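Local coordinates for kallistatin (Homo sapiens, PDB 6F4V), which inhibits tissue kallikrein as a secreted serpin, forming a stable equimolar complex with the protease when its reactive site is cleaved, at residues S53-G58 against T293-K298; G88-V93 against E143-I148; A96-H101 against I133-D138; A107-D112 against S303-Q308; S2-P7 against E68-R73. One frame throughout, in Å; residues are numbered along the deposited sequence.

Contact 1: residues S53-G58 against T293-K298; sequences SQILEG and TDLFSK
Q54 and I55, on helix 49-58 of the serpin fold, meet D294 and L295 at the start of a type I beta turn in the loop that leads to strand 312-324. The pairing is a small worked example of how a helix holds an irregular loop by mixed means.

The apolar part is a methyl-to-methyl touch: I55 CD1 lies 4.1 Å from L295 CD1, and I55 CG1 is equally near L295 CD2. With CG anti to the backbone N (chi1 175°), both L295 methyls lie against I55. The leucine also rests on Y40 and L43 of helix 33-44, so the side chain of L295 packs on two helices.

The polar part runs through solvent. A water donates to Q54 OE1 at 2.6 Å and accepts from D294 N at 3.0 Å, tying the amide to the loop backbone. The same Q54 OE1 stands 3.7 Å from D294 CB, and the two side chains cross at about a right angle. The carboxylate itself is engaged by the beginning of the same helix, where OD2 bonds S51 OG and OD1 makes a weak bond to H50 NE2.

Within the turn, D294 O is gripped twice by S297: through its backbone N at 3.1 Å, and through S297 OG at 2.7 Å, tilted 20° from the carbonyl plane.

Contact 2: residues G88-V93 against E143-I148; sequences GLETRV and ETRGKI
R92 reaches from strand 89-100 to E143 and R145, and its side chain is a convenient thread through the contact. From CB the chain leaves with CG beside the backbone N, and the bend at chi3 (-59°) brings the guanidinium up to E143 and R145; the side chain also touches N83 and Y168. NE comes first: R92 NE gives a nearly straight bond (171°) to the anti lone pair of E90 OE2, 2.9 Å away and within the guanidinium plane. CZ faces E143 O, because both terminal nitrogens grip that carbonyl end-on. R92 NH1 reaches E143 O at 3.0 Å in the carbonyl plane, on a lone pair, while R92 NH2 comes to E143 O at 2.9 Å from above that plane. R92 NH1 also forms a salt bridge with E143 OE1 at 3.1 Å.

E90, R92, E143 and R145 thus make a salt-bridge network on the protein surface, between a strand of the large serpin sheet and the C-terminal end of helix 129-143, which a Schellman motif closes with R145 at C-prime.

R145 approaches E90 from the other side. R145 NH2 and NE grip E90 OE2 side-on, at 2.6 and 3.0 Å, so three N-H donors converge on one carboxylate oxygen. That shared negative charge probably makes the closeness of the two arginines tolerable: R92 NH2 sits over one face of the R145 guanidinium, 3.6 Å from R145 NE, with the planes 76° apart.

Contact 3: residues A96-H101 against I133-D138; sequences ALFLSH and IQLIND
F98 of strand 89-100 lies against I136 and L135 of helix 129-143, joining the large sheet to the helix that serpin nomenclature calls F. Read along the strand, the side chains alternate. A96 packs on V164 and F122 in the adjoining strands, and L97 goes to the far face of the sheet, where helix 107-117 lies. F98 returns to the near face. Its ring carries the contact: I136 CG1 sits over the centre of one face, 3.7 Å from the centroid of the F98 ring and only 10° off the ring normal, a CH-pi contact. I136 achieves this with CG1 beside its backbone N (chi1 -62°), which leaves I136 CG2 to reach F98 CE1 at 4.1 Å. L135 comes to the ring from its edge, L135 CD2 3.9 Å from F98 CD2. An alanine in place of F98 is likely to leave I136 CG1 without its aromatic floor and open a gap beneath the helix. A stack with F122 adds an aromatic neighbour within the sheet. L99, next along, turns back to L110 of helix 107-117.

Being wholly apolar, the contact could part and re-form without giving up a polar bond, which is consistent with the transient shift of this helix proposed for serpins during strand insertion.

Contact 4: residues A107-D112 against S303-Q308; sequences AKFLND and SGITKQ
Beside the G304-I305 corner that packs on F109 of helix 107-117, T306 OG1 has two partners: it accepts the N-H of Q308, with T306 OG1 and Q308 N 3.0 Å apart (163°), closing an ST turn, and it bonds to K104 O. T306 OG1 and a backbone bond between I305 and L106 tie the loop to the residues just before helix 107-117.

The phenylalanine has CG opposite its backbone N (chi1 172°), which sets the ring alongside I305, the two side chains pointing the same way. I305 CG1 then lies over the ring, 4.0 Å from the centroid of F109 and 8° off its normal, a CH-pi contact. The G304 carbonyl comes in obliquely at the base of the side chain, G304 O lying 3.2 Å from F109 CB. M161 touches both F109 and I305, while L97 adds to the packing of F109. A serine in place of F109 would probably leave I305 CG1 without its ring face and leave a gap beside I305 and M161.

The outcome is a buried apolar joint of the serpin fold, in which a helix on one face of the large sheet is met by the loop before strand 312-324.

Contact 5: residues S2-P7 against E68-R73; sequences SLKIAP and ESDVHR
In the helical cluster of the serpin fold, the N-terminal lead-in to helix 6-23 lies beside the first turns of helix 68-83, with K4 and I5 on one side and D70 and V71 on the other. It illustrates a buried aliphatic residue set beside a charged pair nearer the solvent.

I5 does the inner work through its CG2 methyl. With chi1 at 65°, CG1 takes the crowded position between the backbone N and the carbonyl carbon, and CG2 is left anti to that carbon, directed at the backbone of the facing helix. I5 CG2 rests 3.8 Å from V71 CA and at the same distance from V71 O, with D70 O scarcely farther at 3.9 Å. The methyl therefore packs on main chain rather than on the V71 methyls, a fit that brings I5 CA and V71 CA to 6.2 Å.

K4 covers the outer edge. Its chain is extended until the last torsion, chi4 at 148°, where it bends and brings K4 NZ to 3.7 Å from D70 OD1. The salt bridge is long, and the attraction is probably modest. The K4 and D70 side chains cross obliquely, with K4 CD 4.2 Å from D70 OD1.

Deeper in, I5 also touches F61 and, on helix 68-83, F75 and L78; V71 touches F61 and leans on L56 of helix 49-58, and E68 is salt-bridged to R52 of that same helix.

How the contacts relate
Along the chain the contacts open in the order 5, 1, 2, 3, 4; contacts 5 and 1 cross. Contact 3 is nested within contact 2, and that within contact 1; contact 4 crosses all three. Contacts 2 and 3, centres about 19 Å apart, join strand 89-100 to the C-terminal end and the middle of helix 129-143. Contacts 3 and 4, centres about 18 Å apart, touch where L97 packs on F109 and L110 of helix 107-117. Contacts 1 and 5, centres about 19 Å apart, meet where L56 packs on E68 and V71. Contacts 2 and 3 fix helix 129-143 to one sheet face; contacts 1, 4 and 5 join helices and loops on the other.

Contact 1: residues S53-G58 against T293-K298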
# COMPACT_ATOMS: atom_id res chain seq x y z
N SER A 53 -13.50 18.19 0.65
CA SER A 53 -12.78 18.38 -0.63
C SER A 53 -11.27 18.34 -0.43
O SER A 53 -10.56 17.78 -1.27
CB SER A 53 -13.24 19.65 -1.36
OG SER A 53 -12.98 20.78 -0.58
N GLN A 54 -10.77 18.89 0.67
CA GLN A 54 -9.34 18.87 0.94
C GLN A 54 -8.79 17.44 1.15
O GLN A 54 -7.69 17.19 0.76
CB GLN A 54 -9.00 19.76 2.13
CG GLN A 54 -9.19 21.23 1.74
CD GLN A 54 -8.34 22.20 2.50
OE1 GLN A 54 -7.13 22.00 2.65
NE2 GLN A 54 -8.96 23.32 2.91
N ILE A 55 -9.57 16.54 1.74
CA ILE A 55 -9.06 15.16 1.89
C ILE A 55 -8.94 14.55 0.50
O ILE A 55 -7.91 13.95 0.15
CB ILE A 55 -9.97 14.29 2.77
CG1 ILE A 55 -9.91 14.72 4.24
CG2 ILE A 55 -9.60 12.81 2.65
CD1 ILE A 55 -11.11 14.17 5.02
N LEU A 56 -9.99 14.73 -0.32
CA LEU A 56 -10.00 14.14 -1.66
C LEU A 56 -8.93 14.75 -2.53
O LEU A 56 -8.28 14.02 -3.27
CB LEU A 56 -11.36 14.27 -2.33
CG LEU A 56 -12.46 13.48 -1.60
CD1 LEU A 56 -13.78 13.63 -2.34
CD2 LEU A 56 -12.10 12.02 -1.44
N GLU A 57 -8.67 16.06 -2.39
CA GLU A 57 -7.57 16.69 -3.14
C GLU A 57 -6.19 16.20 -2.71
O GLU A 57 -5.36 15.98 -3.55
CB GLU A 57 -7.64 18.23 -3.07
CG GLU A 57 -8.77 18.71 -3.94
CD GLU A 57 -9.19 20.15 -3.73
OE1 GLU A 57 -8.82 20.76 -2.70
OE2 GLU A 57 -9.93 20.63 -4.62
N GLY A 58 -6.00 16.01 -1.41
CA GLY A 58 -4.78 15.42 -0.87
C GLY A 58 -4.49 14.03 -1.45
O GLY A 58 -3.33 13.66 -1.67
N THR A 293 -3.10 19.14 5.75
CA THR A 293 -3.01 20.07 6.90
C THR A 293 -4.37 20.36 7.52
O THR A 293 -4.48 20.36 8.75
CB THR A 293 -2.33 21.38 6.51
OG1 THR A 293 -3.00 21.92 5.36
CG2 THR A 293 -0.90 21.13 6.21
N ASP A 294 -5.41 20.54 6.71
CA ASP A 294 -6.74 20.81 7.26
C ASP A 294 -7.21 19.68 8.16
O ASP A 294 -7.64 19.93 9.30
CB ASP A 294 -7.80 21.07 6.19
CG ASP A 294 -9.20 21.25 6.79
OD1 ASP A 294 -9.44 22.37 7.29
OD2 ASP A 294 -10.02 20.29 6.77
N LEU A 295 -7.13 18.45 7.67
CA LEU A 295 -7.66 17.31 8.41
C LEU A 295 -7.05 17.15 9.80
O LEU A 295 -7.75 16.77 10.77
CB LEU A 295 -7.50 16.00 7.59
CG LEU A 295 -7.90 14.72 8.31
CD1 LEU A 295 -9.38 14.77 8.69
CD2 LEU A 295 -7.66 13.47 7.45
N PHE A 296 -5.76 17.40 9.89
CA PHE A 296 -5.02 17.25 11.15
C PHE A 296 -4.92 18.53 11.97
O PHE A 296 -4.13 18.59 12.92
CB PHE A 296 -3.64 16.66 10.86
CG PHE A 296 -3.74 15.24 10.37
CD1 PHE A 296 -4.07 14.23 11.25
CD2 PHE A 296 -3.58 14.94 9.03
CE1 PHE A 296 -4.23 12.91 10.79
CE2 PHE A 296 -3.69 13.63 8.58
CZ PHE A 296 -4.01 12.62 9.47
N SER A 297 -5.75 19.52 11.66
CA SER A 297 -5.75 20.80 12.37
C SER A 297 -6.96 20.92 13.25
O SER A 297 -7.91 20.14 13.16
CB SER A 297 -5.75 21.95 11.35
OG SER A 297 -7.04 22.10 10.78
N LYS A 298 -6.94 21.97 14.08
CA LYS A 298 -8.07 22.34 14.88
C LYS A 298 -9.30 22.77 14.05
O LYS A 298 -10.41 22.94 14.61
CB LYS A 298 -7.64 23.47 15.84
CG LYS A 298 -7.41 24.82 15.17
CD LYS A 298 -6.89 25.87 16.16
CE LYS A 298 -5.46 25.71 16.52
NZ LYS A 298 -4.59 26.07 15.38
O HOH W 1 -5.72 20.12 3.76

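Contact 2: residues G88-V93 against E143-I148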
# COMPACT_ATOMS: atom_id res chain seq x y z
N GLY A 88 -5.13 -18.60 -8.54
CA GLY A 88 -3.83 -18.61 -7.85
C GLY A 88 -3.47 -17.26 -7.25
O GLY A 88 -2.23 -16.89 -7.17
N LEU A 89 -4.53 -16.52 -6.85
CA LEU A 89 -4.42 -15.20 -6.26
C LEU A 89 -5.53 -14.87 -5.26
O LEU A 89 -6.71 -14.85 -5.60
CB LEU A 89 -4.44 -14.15 -7.37
CG LEU A 89 -4.01 -12.71 -7.02
CD1 LEU A 89 -3.05 -12.15 -8.07
CD2 LEU A 89 -5.22 -11.81 -6.84
N GLU A 90 -5.13 -14.61 -4.02
CA GLU A 90 -6.05 -14.15 -2.98
C GLU A 90 -5.80 -12.66 -2.78
O GLU A 90 -4.66 -12.23 -2.55
CB GLU A 90 -5.79 -14.92 -1.67
CG GLU A 90 -6.74 -14.53 -0.54
CD GLU A 90 -6.38 -15.15 0.80
OE1 GLU A 90 -5.54 -16.05 0.85
OE2 GLU A 90 -6.98 -14.76 1.83
N THR A 91 -6.85 -11.87 -2.96
CA THR A 91 -6.85 -10.49 -2.54
C THR A 91 -8.12 -10.27 -1.73
O THR A 91 -9.23 -10.67 -2.16
CB THR A 91 -6.74 -9.53 -3.73
OG1 THR A 91 -5.59 -9.87 -4.50
CG2 THR A 91 -6.60 -8.11 -3.25
N ARG A 92 -7.96 -9.68 -0.55
CA ARG A 92 -9.09 -9.28 0.27
C ARG A 92 -8.82 -7.90 0.78
O ARG A 92 -7.71 -7.63 1.29
CB ARG A 92 -9.30 -10.21 1.46
CG ARG A 92 -9.94 -11.53 1.08
CD ARG A 92 -10.10 -12.48 2.24
NE ARG A 92 -8.82 -12.79 2.88
CZ ARG A 92 -8.36 -12.22 4.00
NH1 ARG A 92 -9.04 -11.29 4.67
NH2 ARG A 92 -7.16 -12.59 4.47
N VAL A 93 -9.81 -7.04 0.64
CA VAL A 93 -9.78 -5.69 1.17
C VAL A 93 -11.08 -5.48 1.93
O VAL A 93 -12.15 -5.83 1.44
CB VAL A 93 -9.62 -4.64 0.09
CG1 VAL A 93 -9.57 -3.24 0.72
CG2 VAL A 93 -8.35 -4.90 -0.72
N GLU A 143 -7.67 -10.61 10.01
CA GLU A 143 -7.92 -10.30 8.61
C GLU A 143 -6.70 -10.31 7.71
O GLU A 143 -6.83 -10.52 6.49
CB GLU A 143 -8.66 -8.97 8.49
CG GLU A 143 -10.07 -9.02 9.04
CD GLU A 143 -11.01 -9.94 8.27
OE1 GLU A 143 -10.69 -10.45 7.17
OE2 GLU A 143 -12.12 -10.14 8.78
N THR A 144 -5.53 -10.10 8.29
CA THR A 144 -4.27 -10.14 7.55
C THR A 144 -3.50 -11.45 7.71
O THR A 144 -2.32 -11.51 7.40
CB THR A 144 -3.39 -8.91 7.90
OG1 THR A 144 -3.16 -8.83 9.31
CG2 THR A 144 -4.10 -7.66 7.45
N ARG A 145 -4.21 -12.52 8.11
CA ARG A 145 -3.59 -13.85 8.34
C ARG A 145 -2.34 -13.78 9.18
O ARG A 145 -1.31 -14.39 8.85
CB ARG A 145 -3.32 -14.55 7.02
CG ARG A 145 -4.56 -14.68 6.16
CD ARG A 145 -4.48 -15.87 5.20
NE ARG A 145 -5.65 -15.90 4.32
CZ ARG A 145 -6.82 -16.47 4.60
NH1 ARG A 145 -7.03 -17.11 5.77
NH2 ARG A 145 -7.81 -16.41 3.71
N GLY A 146 -2.42 -12.98 10.24
CA GLY A 146 -1.35 -12.84 11.20
C GLY A 146 -0.24 -11.86 10.89
O GLY A 146 0.64 -11.66 11.73
N LYS A 147 -0.27 -11.24 9.71
CA LYS A 147 0.82 -10.40 9.27
C LYS A 147 0.88 -9.00 9.88
O LYS A 147 1.96 -8.50 10.15
CB LYS A 147 0.80 -10.26 7.74
CG LYS A 147 0.95 -11.58 6.99
CD LYS A 147 2.09 -12.46 7.48
CE LYS A 147 3.41 -11.76 7.34
NZ LYS A 147 4.56 -12.63 7.70
N ILE A 148 -0.26 -8.36 10.06
CA ILE A 148 -0.29 -7.02 10.66
C ILE A 148 -0.73 -7.10 12.12
O ILE A 148 -1.91 -7.26 12.42
CB ILE A 148 -1.18 -6.03 9.89
CG1 ILE A 148 -0.81 -6.02 8.40
CG2 ILE A 148 -1.06 -4.66 10.54
CD1 ILE A 148 0.63 -5.70 8.08

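Contact 3: residues A96-H101 against I133-D138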
# COMPACT_ATOMS: atom_id res chain seq x y z
N ALA A 96 -13.70 -1.31 8.51
CA ALA A 96 -14.49 -1.40 9.71
C ALA A 96 -14.47 -0.07 10.45
O ALA A 96 -13.50 0.72 10.35
CB ALA A 96 -13.95 -2.51 10.59
N LEU A 97 -15.55 0.18 11.19
CA LEU A 97 -15.61 1.27 12.10
C LEU A 97 -15.84 0.68 13.49
O LEU A 97 -16.77 -0.11 13.71
CB LEU A 97 -16.79 2.19 11.76
CG LEU A 97 -16.83 2.84 10.38
CD1 LEU A 97 -18.13 3.62 10.25
CD2 LEU A 97 -15.64 3.76 10.19
N PHE A 98 -15.00 1.09 14.42
CA PHE A 98 -15.15 0.79 15.82
C PHE A 98 -15.79 2.02 16.46
O PHE A 98 -15.18 3.07 16.51
CB PHE A 98 -13.80 0.40 16.42
CG PHE A 98 -13.30 -0.89 15.87
CD1 PHE A 98 -12.58 -0.92 14.68
CD2 PHE A 98 -13.56 -2.09 16.53
CE1 PHE A 98 -12.13 -2.12 14.17
CE2 PHE A 98 -13.12 -3.29 16.01
CZ PHE A 98 -12.40 -3.31 14.83
N LEU A 99 -17.05 1.87 16.88
CA LEU A 99 -17.90 2.98 17.30
C LEU A 99 -18.07 3.00 18.81
O LEU A 99 -18.29 1.96 19.41
CB LEU A 99 -19.27 2.81 16.68
CG LEU A 99 -19.34 2.73 15.15
CD1 LEU A 99 -20.77 2.46 14.72
CD2 LEU A 99 -18.81 4.01 14.53
N SER A 100 -17.98 4.17 19.42
CA SER A 100 -18.23 4.31 20.86
C SER A 100 -19.63 3.76 21.20
O SER A 100 -20.59 4.12 20.52
CB SER A 100 -18.12 5.78 21.29
OG SER A 100 -18.37 5.93 22.69
N HIS A 101 -19.72 2.87 22.19
CA HIS A 101 -21.02 2.43 22.74
C HIS A 101 -21.97 3.58 23.11
O HIS A 101 -23.18 3.39 23.05
CB HIS A 101 -20.83 1.54 24.00
CG HIS A 101 -20.70 0.07 23.70
ND1 HIS A 101 -19.66 -0.69 24.19
CD2 HIS A 101 -21.49 -0.77 23.00
CE1 HIS A 101 -19.81 -1.95 23.78
NE2 HIS A 101 -20.91 -2.02 23.05
N ILE A 133 -7.95 -1.46 22.17
CA ILE A 133 -6.73 -1.71 21.41
C ILE A 133 -6.63 -3.19 21.02
O ILE A 133 -6.34 -3.50 19.86
CB ILE A 133 -5.46 -1.23 22.16
CG1 ILE A 133 -5.33 0.29 22.01
CG2 ILE A 133 -4.19 -1.89 21.60
CD1 ILE A 133 -4.19 0.91 22.81
N GLN A 134 -6.86 -4.09 21.98
CA GLN A 134 -6.81 -5.53 21.69
C GLN A 134 -7.90 -5.93 20.67
O GLN A 134 -7.61 -6.69 19.74
CB GLN A 134 -6.95 -6.35 22.99
CG GLN A 134 -6.53 -7.82 22.86
CD GLN A 134 -7.11 -8.71 23.95
OE1 GLN A 134 -8.23 -8.52 24.41
NE2 GLN A 134 -6.33 -9.72 24.36
N LEU A 135 -9.12 -5.43 20.85
CA LEU A 135 -10.22 -5.75 19.93
C LEU A 135 -9.89 -5.33 18.47
O LEU A 135 -10.08 -6.11 17.54
CB LEU A 135 -11.52 -5.09 20.38
CG LEU A 135 -12.76 -5.30 19.50
CD1 LEU A 135 -13.35 -6.71 19.65
CD2 LEU A 135 -13.82 -4.24 19.78
N ILE A 136 -9.41 -4.10 18.31
CA ILE A 136 -9.08 -3.57 16.98
C ILE A 136 -7.91 -4.33 16.40
O ILE A 136 -7.97 -4.80 15.26
CB ILE A 136 -8.75 -2.06 16.99
CG1 ILE A 136 -9.95 -1.25 17.47
CG2 ILE A 136 -8.31 -1.61 15.60
CD1 ILE A 136 -9.64 0.21 17.77
N ASN A 137 -6.85 -4.49 17.19
CA ASN A 137 -5.66 -5.13 16.70
C ASN A 137 -5.82 -6.60 16.38
O ASN A 137 -5.25 -7.07 15.37
CB ASN A 137 -4.46 -4.88 17.62
CG ASN A 137 -3.96 -3.45 17.53
OD1 ASN A 137 -4.33 -2.70 16.61
ND2 ASN A 137 -3.15 -3.04 18.49
N ASP A 138 -6.61 -7.32 17.18
CA ASP A 138 -6.93 -8.72 16.88
C ASP A 138 -7.71 -8.84 15.59
O ASP A 138 -7.48 -9.77 14.84
CB ASP A 138 -7.76 -9.37 18.00
CG ASP A 138 -6.97 -9.66 19.27
OD1 ASP A 138 -5.71 -9.65 19.29
OD2 ASP A 138 -7.64 -9.90 20.30

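Contact 4: residues A107-D112 against S303-Q308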
# COMPACT_ATOMS: atom_id res chain seq x y z
N ALA A 107 -26.75 8.37 10.90
CA ALA A 107 -27.13 7.19 10.09
C ALA A 107 -26.63 7.29 8.63
O ALA A 107 -26.29 6.28 8.03
CB ALA A 107 -28.64 6.99 10.11
N LYS A 108 -26.60 8.50 8.09
CA LYS A 108 -26.12 8.71 6.72
C LYS A 108 -24.67 8.28 6.55
O LYS A 108 -24.32 7.59 5.61
CB LYS A 108 -26.27 10.17 6.32
CG LYS A 108 -25.95 10.45 4.86
CD LYS A 108 -25.93 11.96 4.60
CE LYS A 108 -26.11 12.24 3.11
NZ LYS A 108 -25.18 11.44 2.26
N PHE A 109 -23.83 8.72 7.48
CA PHE A 109 -22.42 8.32 7.48
C PHE A 109 -22.28 6.82 7.59
O PHE A 109 -21.56 6.19 6.79
CB PHE A 109 -21.70 9.03 8.63
CG PHE A 109 -20.30 8.56 8.84
CD1 PHE A 109 -19.30 8.83 7.88
CD2 PHE A 109 -19.94 7.83 9.99
CE1 PHE A 109 -18.00 8.39 8.08
CE2 PHE A 109 -18.64 7.40 10.17
CZ PHE A 109 -17.67 7.68 9.22
N LEU A 110 -22.98 6.22 8.55
CA LEU A 110 -22.86 4.78 8.74
C LEU A 110 -23.35 4.04 7.48
O LEU A 110 -22.67 3.14 7.00
CB LEU A 110 -23.62 4.32 9.98
CG LEU A 110 -23.16 4.89 11.33
CD1 LEU A 110 -24.01 4.27 12.44
CD2 LEU A 110 -21.69 4.60 11.56
N ASN A 111 -24.49 4.46 6.94
CA ASN A 111 -25.07 3.87 5.73
C ASN A 111 -24.10 3.96 4.52
O ASN A 111 -23.89 2.97 3.82
CB ASN A 111 -26.40 4.54 5.40
CG ASN A 111 -27.13 3.88 4.25
OD1 ASN A 111 -27.15 2.65 4.15
ND2 ASN A 111 -27.76 4.68 3.37
N ASP A 112 -23.55 5.15 4.29
CA ASP A 112 -22.59 5.39 3.19
C ASP A 112 -21.34 4.50 3.32
O ASP A 112 -20.90 3.90 2.34
CB ASP A 112 -22.14 6.87 3.12
CG ASP A 112 -23.25 7.84 2.65
OD1 ASP A 112 -24.32 7.42 2.19
OD2 ASP A 112 -23.01 9.06 2.74
N SER A 303 -18.18 17.00 11.04
CA SER A 303 -19.51 17.02 11.65
C SER A 303 -20.52 16.14 10.88
O SER A 303 -21.71 16.15 11.18
CB SER A 303 -20.00 18.47 11.76
OG SER A 303 -20.24 18.99 10.48
N GLY A 304 -20.04 15.39 9.88
CA GLY A 304 -20.84 14.35 9.23
C GLY A 304 -20.84 13.04 9.96
O GLY A 304 -21.52 12.10 9.53
N ILE A 305 -20.06 12.92 11.04
CA ILE A 305 -19.98 11.67 11.79
C ILE A 305 -21.00 11.65 12.93
O ILE A 305 -21.66 10.63 13.16
CB ILE A 305 -18.54 11.42 12.27
CG1 ILE A 305 -17.62 11.23 11.05
CG2 ILE A 305 -18.43 10.19 13.15
CD1 ILE A 305 -16.15 11.44 11.34
N THR A 306 -21.11 12.78 13.61
CA THR A 306 -22.07 13.00 14.70
C THR A 306 -22.34 14.51 14.85
O THR A 306 -21.49 15.35 14.49
CB THR A 306 -21.53 12.44 16.03
OG1 THR A 306 -22.51 12.61 17.08
CG2 THR A 306 -20.26 13.14 16.43
N LYS A 307 -23.51 14.84 15.38
CA LYS A 307 -23.79 16.23 15.81
C LYS A 307 -23.60 16.41 17.33
O LYS A 307 -23.67 17.54 17.84
CB LYS A 307 -25.21 16.63 15.39
CG LYS A 307 -25.41 16.73 13.88
CD LYS A 307 -26.88 16.55 13.48
CE LYS A 307 -27.06 16.65 11.97
NZ LYS A 307 -28.49 16.72 11.58
N GLN A 308 -23.32 15.31 18.03
CA GLN A 308 -23.34 15.26 19.49
C GLN A 308 -22.10 15.85 20.16
O GLN A 308 -22.18 16.31 21.31
CB GLN A 308 -23.56 13.81 19.95
CG GLN A 308 -23.87 13.66 21.44
CD GLN A 308 -24.03 12.22 21.89
OE1 GLN A 308 -24.65 11.39 21.20
NE2 GLN A 308 -23.47 11.90 23.05

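Contact 5: residues S2-P7 against E68-R73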
# COMPACT_ATOMS: atom_id res chain seq x y z
N SER A 2 -13.60 1.45 -12.14
CA SER A 2 -12.77 2.13 -11.16
C SER A 2 -11.58 2.78 -11.88
O SER A 2 -10.62 3.26 -11.24
CB SER A 2 -12.25 1.14 -10.14
OG SER A 2 -11.55 0.05 -10.75
N LEU A 3 -11.65 2.82 -13.21
CA LEU A 3 -10.63 3.48 -14.01
C LEU A 3 -10.62 4.99 -13.81
O LEU A 3 -9.56 5.59 -13.93
CB LEU A 3 -10.76 3.12 -15.49
CG LEU A 3 -10.12 1.78 -15.90
CD1 LEU A 3 -10.00 0.72 -14.80
CD2 LEU A 3 -10.86 1.21 -17.11
N LYS A 4 -11.75 5.60 -13.44
CA LYS A 4 -11.76 7.05 -13.17
C LYS A 4 -10.87 7.46 -12.00
O LYS A 4 -10.32 8.58 -12.00
CB LYS A 4 -13.18 7.60 -12.95
CG LYS A 4 -13.97 7.73 -14.26
CD LYS A 4 -15.23 8.57 -14.08
CE LYS A 4 -16.00 8.67 -15.39
NZ LYS A 4 -17.46 8.76 -15.11
N ILE A 5 -10.70 6.57 -11.02
CA ILE A 5 -9.89 6.90 -9.84
C ILE A 5 -8.44 6.43 -9.93
O ILE A 5 -7.66 6.73 -9.04
CB ILE A 5 -10.55 6.43 -8.52
CG1 ILE A 5 -10.67 4.92 -8.41
CG2 ILE A 5 -11.93 7.11 -8.38
CD1 ILE A 5 -11.04 4.48 -7.02
N ALA A 6 -8.10 5.71 -11.00
CA ALA A 6 -6.77 5.10 -11.11
C ALA A 6 -5.66 6.17 -11.16
O ALA A 6 -4.65 6.00 -10.48
CB ALA A 6 -6.68 4.15 -12.30
N PRO A 7 -5.86 7.27 -11.92
CA PRO A 7 -4.81 8.30 -11.96
C PRO A 7 -4.51 8.92 -10.60
O PRO A 7 -3.33 9.04 -10.25
CB PRO A 7 -5.39 9.36 -12.95
CG PRO A 7 -6.24 8.53 -13.88
CD PRO A 7 -6.92 7.58 -12.91
N GLU A 68 -17.71 13.78 -6.40
CA GLU A 68 -17.55 12.99 -5.19
C GLU A 68 -18.08 11.60 -5.41
O GLU A 68 -17.46 10.61 -5.02
CB GLU A 68 -18.33 13.61 -4.06
CG GLU A 68 -17.50 13.94 -2.87
CD GLU A 68 -18.33 14.70 -1.89
OE1 GLU A 68 -18.05 15.90 -1.70
OE2 GLU A 68 -19.29 14.09 -1.36
N SER A 69 -19.25 11.55 -6.06
CA SER A 69 -19.87 10.29 -6.44
C SER A 69 -18.96 9.44 -7.34
O SER A 69 -18.87 8.24 -7.13
CB SER A 69 -21.26 10.53 -7.06
OG SER A 69 -21.84 9.31 -7.47
N ASP A 70 -18.28 10.05 -8.31
CA ASP A 70 -17.32 9.31 -9.15
C ASP A 70 -16.21 8.67 -8.27
O ASP A 70 -15.77 7.56 -8.54
CB ASP A 70 -16.59 10.24 -10.15
CG ASP A 70 -17.48 10.75 -11.30
OD1 ASP A 70 -18.38 10.01 -11.76
OD2 ASP A 70 -17.21 11.90 -11.73
N VAL A 71 -15.76 9.39 -7.26
CA VAL A 71 -14.67 8.88 -6.38
C VAL A 71 -15.17 7.68 -5.60
O VAL A 71 -14.57 6.62 -5.64
CB VAL A 71 -14.13 9.99 -5.46
CG1 VAL A 71 -13.12 9.45 -4.46
CG2 VAL A 71 -13.49 11.09 -6.31
N HIS A 72 -16.30 7.86 -4.90
CA HIS A 72 -16.80 6.81 -4.01
C HIS A 72 -17.28 5.58 -4.76
O HIS A 72 -16.96 4.45 -4.39
CB HIS A 72 -17.86 7.37 -3.08
CG HIS A 72 -17.31 8.34 -2.09
ND1 HIS A 72 -16.34 7.97 -1.18
CD2 HIS A 72 -17.58 9.65 -1.86
CE1 HIS A 72 -16.03 9.02 -0.43
NE2 HIS A 72 -16.76 10.06 -0.83
N ARG A 73 -18.02 5.78 -5.84
CA ARG A 73 -18.41 4.66 -6.69
C ARG A 73 -17.22 3.95 -7.34
O ARG A 73 -17.21 2.73 -7.50
CB ARG A 73 -19.43 5.14 -7.74
CG ARG A 73 -20.73 5.65 -7.13
CD ARG A 73 -21.39 4.66 -6.18
NE ARG A 73 -22.60 5.20 -5.56
CZ ARG A 73 -23.38 4.53 -4.71
NH1 ARG A 73 -23.11 3.26 -4.38
NH2 ARG A 73 -24.44 5.14 -4.18